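PDB 6MNZ: 3,4-dihydroxy-2-butanone 4-phosphate synthase from Acinetobacter baumannii, which probably converts D-ribulose 5-phosphate into formate and 3,4-dihydroxy-2-butanone 4-phosphate for riboflavin biosynthesis, working as a homodimer with magnesium or manganese. Local coordinates for residues Lys263-Lys266 with Ala267-Glu270; Leu298-Leu301 with Gly302-Leu305. All coordinates share one frame; numbering follows the deposited sequence.

Contact 1: Lys263-Lys266 with Ala267-Glu270; sequences KLNK and ADGE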
loop_
_atom_site.group_PDB
_atom_site.type_symbol
_atom_site.label_atom_id
_atom_site.label_comp_id
_atom_site.label_asym_id
_atom_site.label_seq_id
_atom_site.Cartn_x
_atom_site.Cartn_y
_atom_site.Cartn_z
ATOM N N LYS A 263 13.351 -20.875 -9.967
ATOM C CA LYS A 263 12.160 -21.581 -10.439
ATOM C C LYS A 263 11.749 -22.574 -9.353
ATOM O O LYS A 263 12.279 -23.688 -9.296
ATOM C CB LYS A 263 12.424 -22.286 -11.765
ATOM C CG LYS A 263 12.720 -21.351 -12.931
ATOM C CD LYS A 263 12.776 -22.109 -14.257
ATOM C CE LYS A 263 13.775 -23.261 -14.209
ATOM N NZ LYS A 263 14.304 -23.624 -15.556
ATOM N N LEU A 264 10.801 -22.167 -8.510
ATOM C CA LEU A 264 10.112 -23.077 -7.602
ATOM C C LEU A 264 8.629 -23.214 -7.920
ATOM O O LEU A 264 8.127 -24.335 -8.039
ATOM C CB LEU A 264 10.293 -22.600 -6.151
ATOM C CG LEU A 264 10.475 -23.669 -5.067
ATOM C CD1 LEU A 264 11.673 -24.566 -5.345
ATOM C CD2 LEU A 264 10.617 -23.009 -3.696
ATOM N N ASN A 265 7.903 -22.098 -8.030
ATOM C CA ASN A 265 6.463 -22.176 -8.264
ATOM C C ASN A 265 6.148 -22.897 -9.570
ATOM O O ASN A 265 5.150 -23.622 -9.655
ATOM C CB ASN A 265 5.855 -20.773 -8.277
ATOM C CG ASN A 265 4.346 -20.795 -8.430
ATOM O OD1 ASN A 265 3.673 -21.694 -7.925
ATOM N ND2 ASN A 265 3.803 -19.784 -9.098
ATOM N N LYS A 266 6.879 -22.574 -10.638
ATOM C CA LYS A 266 6.710 -23.303 -11.892
ATOM C C LYS A 266 6.999 -24.786 -11.702
ATOM O O LYS A 266 6.113 -25.628 -11.888
ATOM C CB LYS A 266 7.615 -22.716 -12.973
ATOM C CG LYS A 266 7.217 -23.126 -14.383
ATOM C CD LYS A 266 8.139 -24.192 -14.953
ATOM C CE LYS A 266 7.586 -24.742 -16.263
ATOM N NZ LYS A 266 8.546 -25.642 -16.958
ATOM N N ALA A 267 8.148 -25.098 -11.102
ATOM C CA ALA A 267 8.497 -26.474 -10.769
ATOM C C ALA A 267 7.548 -27.052 -9.726
ATOM O O ALA A 267 7.789 -28.144 -9.204
ATOM C CB ALA A 267 9.940 -26.548 -10.262
ATOM N N ASP A 268 6.575 -26.252 -9.294
ATOM C CA ASP A 268 5.409 -26.763 -8.583
ATOM C C ASP A 268 4.165 -26.849 -9.454
ATOM O O ASP A 268 3.391 -27.800 -9.308
ATOM C CB ASP A 268 5.107 -25.877 -7.371
ATOM C CG ASP A 268 3.840 -26.287 -6.648
ATOM O OD1 ASP A 268 3.353 -25.488 -5.823
ATOM O OD2 ASP A 268 3.435 -27.461 -6.770
ATOM N N GLY A 269 4.027 -25.963 -10.441
ATOM C CA GLY A 269 2.957 -26.109 -11.409
ATOM C C GLY A 269 3.026 -27.406 -12.190
ATOM O O GLY A 269 1.990 -27.977 -12.543
ATOM N N GLU A 270 4.230 -27.917 -12.433
ATOM C CA GLU A 270 4.355 -29.107 -13.266
ATOM C C GLU A 270 4.036 -30.358 -12.452
ATOM O O GLU A 270 3.216 -31.174 -12.882
ATOM C CB GLU A 270 5.749 -29.214 -13.889
ATOM C CG GLU A 270 6.422 -27.887 -14.202
ATOM C CD GLU A 270 7.801 -28.074 -14.805
ATOM O OE1 GLU A 270 7.983 -29.039 -15.578
ATOM O OE2 GLU A 270 8.735 -27.360 -14.381
#

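Contact 2: Leu298-Leu301 with Gly302-Leu305; sequences LQDL and GPAL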
loop_
_atom_site.group_PDB
_atom_site.type_symbol
_atom_site.label_atom_id
_atom_site.label_comp_id
_atom_site.label_asym_id
_atom_site.label_seq_id
_atom_site.Cartn_x
_atom_site.Cartn_y
_atom_site.Cartn_z
ATOM N N LEU A 298 2.210 -7.700 -2.979
ATOM C CA LEU A 298 3.326 -8.604 -3.223
ATOM C C LEU A 298 4.604 -7.793 -3.381
ATOM O O LEU A 298 4.657 -6.857 -4.187
ATOM C CB LEU A 298 3.078 -9.451 -4.471
ATOM C CG LEU A 298 1.970 -10.502 -4.374
ATOM C CD1 LEU A 298 1.864 -11.284 -5.676
ATOM C CD2 LEU A 298 2.210 -11.442 -3.202
ATOM N N GLN A 299 5.622 -8.140 -2.597
ATOM C CA GLN A 299 6.876 -7.404 -2.636
ATOM C C GLN A 299 7.421 -7.375 -4.055
ATOM O O GLN A 299 7.391 -8.380 -4.771
ATOM C CB GLN A 299 7.901 -8.038 -1.694
ATOM C CG GLN A 299 9.215 -7.274 -1.623
ATOM C CD GLN A 299 10.199 -7.881 -0.643
ATOM O OE1 GLN A 299 10.182 -9.088 -0.404
ATOM N NE2 GLN A 299 11.168 -7.082 -0.213
ATOM N N ASP A 300 7.993 -6.238 -4.434
ATOM C CA ASP A 300 8.606 -6.118 -5.743
ATOM C C ASP A 300 9.971 -6.800 -5.753
ATOM O O ASP A 300 10.532 -7.147 -4.711
ATOM C CB ASP A 300 8.744 -4.645 -6.130
ATOM C CG ASP A 300 9.091 -4.458 -7.592
ATOM O OD1 ASP A 300 9.760 -3.454 -7.916
ATOM O OD2 ASP A 300 8.801 -5.371 -8.393
ATOM N N LEU A 301 10.465 -7.071 -6.962
ATOM C CA LEU A 301 11.669 -7.880 -7.097
ATOM C C LEU A 301 12.911 -7.121 -6.644
ATOM O O LEU A 301 13.859 -7.734 -6.141
ATOM C CB LEU A 301 11.828 -8.342 -8.545
ATOM C CG LEU A 301 13.090 -9.147 -8.860
ATOM C CD1 LEU A 301 13.229 -10.342 -7.928
ATOM C CD2 LEU A 301 13.071 -9.596 -10.311
ATOM N N GLY A 302 12.915 -5.800 -6.791
ATOM C CA GLY A 302 14.071 -4.999 -6.468
ATOM C C GLY A 302 14.342 -4.942 -4.979
ATOM O O GLY A 302 15.451 -5.228 -4.518
ATOM N N PRO A 303 13.343 -4.505 -4.198
ATOM C CA PRO A 303 13.600 -4.155 -2.794
ATOM C C PRO A 303 14.331 -5.246 -2.031
ATOM O O PRO A 303 13.874 -6.392 -1.990
ATOM C CB PRO A 303 12.192 -3.925 -2.233
ATOM C CG PRO A 303 11.411 -3.425 -3.403
ATOM C CD PRO A 303 11.998 -4.082 -4.634
ATOM N N ALA A 304 15.568 -4.953 -1.629
ATOM C CA ALA A 304 16.421 -5.841 -0.848
ATOM C C ALA A 304 16.964 -7.001 -1.671
ATOM O O ALA A 304 17.820 -7.744 -1.174
ATOM C CB ALA A 304 15.701 -6.402 0.387
ATOM N N LEU A 305 16.553 -7.145 -2.929
ATOM C CA LEU A 305 16.751 -8.387 -3.668
ATOM C C LEU A 305 17.239 -8.103 -5.084
ATOM O O LEU A 305 17.117 -8.947 -5.970
ATOM C CB LEU A 305 15.455 -9.193 -3.731
ATOM C CG LEU A 305 14.814 -9.588 -2.402
ATOM C CD1 LEU A 305 13.361 -9.979 -2.628
ATOM C CD2 LEU A 305 15.588 -10.719 -1.747
#

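Contact 1: Lys263-Lys266 with Ala267-Glu270
From Asn265 to Gly269, and again from Lys266 to Glu270, the backbone is joined four residues apart: Gly269 N gives its hydrogen to Asn265 O at 2.7 Å, and Glu270 N reaches Lys266 O at 3.0 Å. These are the i to i+4 bonds of a single helical turn, and they show how such a turn brings side chains four apart onto one side. Lys266 and Glu270 exploit that spacing. The lysine leaves with CG anti to its backbone N (chi1 -163°) and bends at chi2, which carries its end back toward the glutamate. Glu270, extended beyond CG, meets it at a slant. Lys266 NZ meets Glu270 OE2 at 3.1 Å in a salt bridge whose hydrogen bond is weak, while the same oxygen also runs alongside the end of the lysine chain, Glu270 OE2 being 3.3 Å from Lys266 CD. Asp268 is buried, its CB against Asn265 O. The turn follows the loop after strand 248-253: Asn265 and Asp268 pack on Leu290 of strand 290-292, Asp268 also touches Arg251 of strand 248-253, and Lys266 packs on Lys263 of the second subunit.

Contact 2: Leu298-Leu301 with Gly302-Leu305
Gln299 and Pro303 run past each other in opposite directions, while Asp300 passes the same proline diagonally. The glutamine is fully extended beyond CG, and this carries its amide along the loop until Gln299 NE2 lies 3.9 Å from Pro303 CB. NE2 is also 3.3 Å from Pro303 O, but the angle is too poor for a hydrogen bond. Leu305 lies at about a right angle to the glutamine, with CD1 4.0 Å from Gln299 OE1. Asp300 meets the proline by its methylene, CB standing 3.6 Å from Pro303 CD, and the backbone oxygen Asp300 O lies 3.4 Å from Pro303 CD. Asp300 OD2 has its polar partners elsewhere: it accepts a weak bond from Leu301 N, 2.8 Å away, and a hydrogen bond from Trp292 NE1 of the second subunit. Gly302 to Leu305 form a type II beta turn, closed by Leu305 N to Gly302 O at 2.7 Å, and Leu305 CB lies near Leu301 O. The proline ring and Leu305 thus meet the first half by van der Waals contact, whereas Asp300 OD2 takes two N-H donors, one weakly, which would limit its turning; with backbone bonds from Leu298, it ties this loop to the partner subunit.

How the contacts relate
Both contacts are local and partly buried, each mixing buried with exposed residues, and both belong to the GTP cyclohydrolase II-like region. Their centres lie about 20 Å apart, with nearest atoms about 9 Å from each other; they do not touch, though both reach the second subunit. Contact 1 is a helical turn set beside strands 248-253 and 290-292, and its cohesion comes from repeated backbone bonds plus a charged pair. Contact 2 lies between strand 290-292 and helix 320-336; residues 298-305 form no regular helix or strand, and rely on a beta turn, proline packing and the bond to Trp292 of the second subunit. Strand 290-292 packs on contact 1 and precedes contact 2 in sequence.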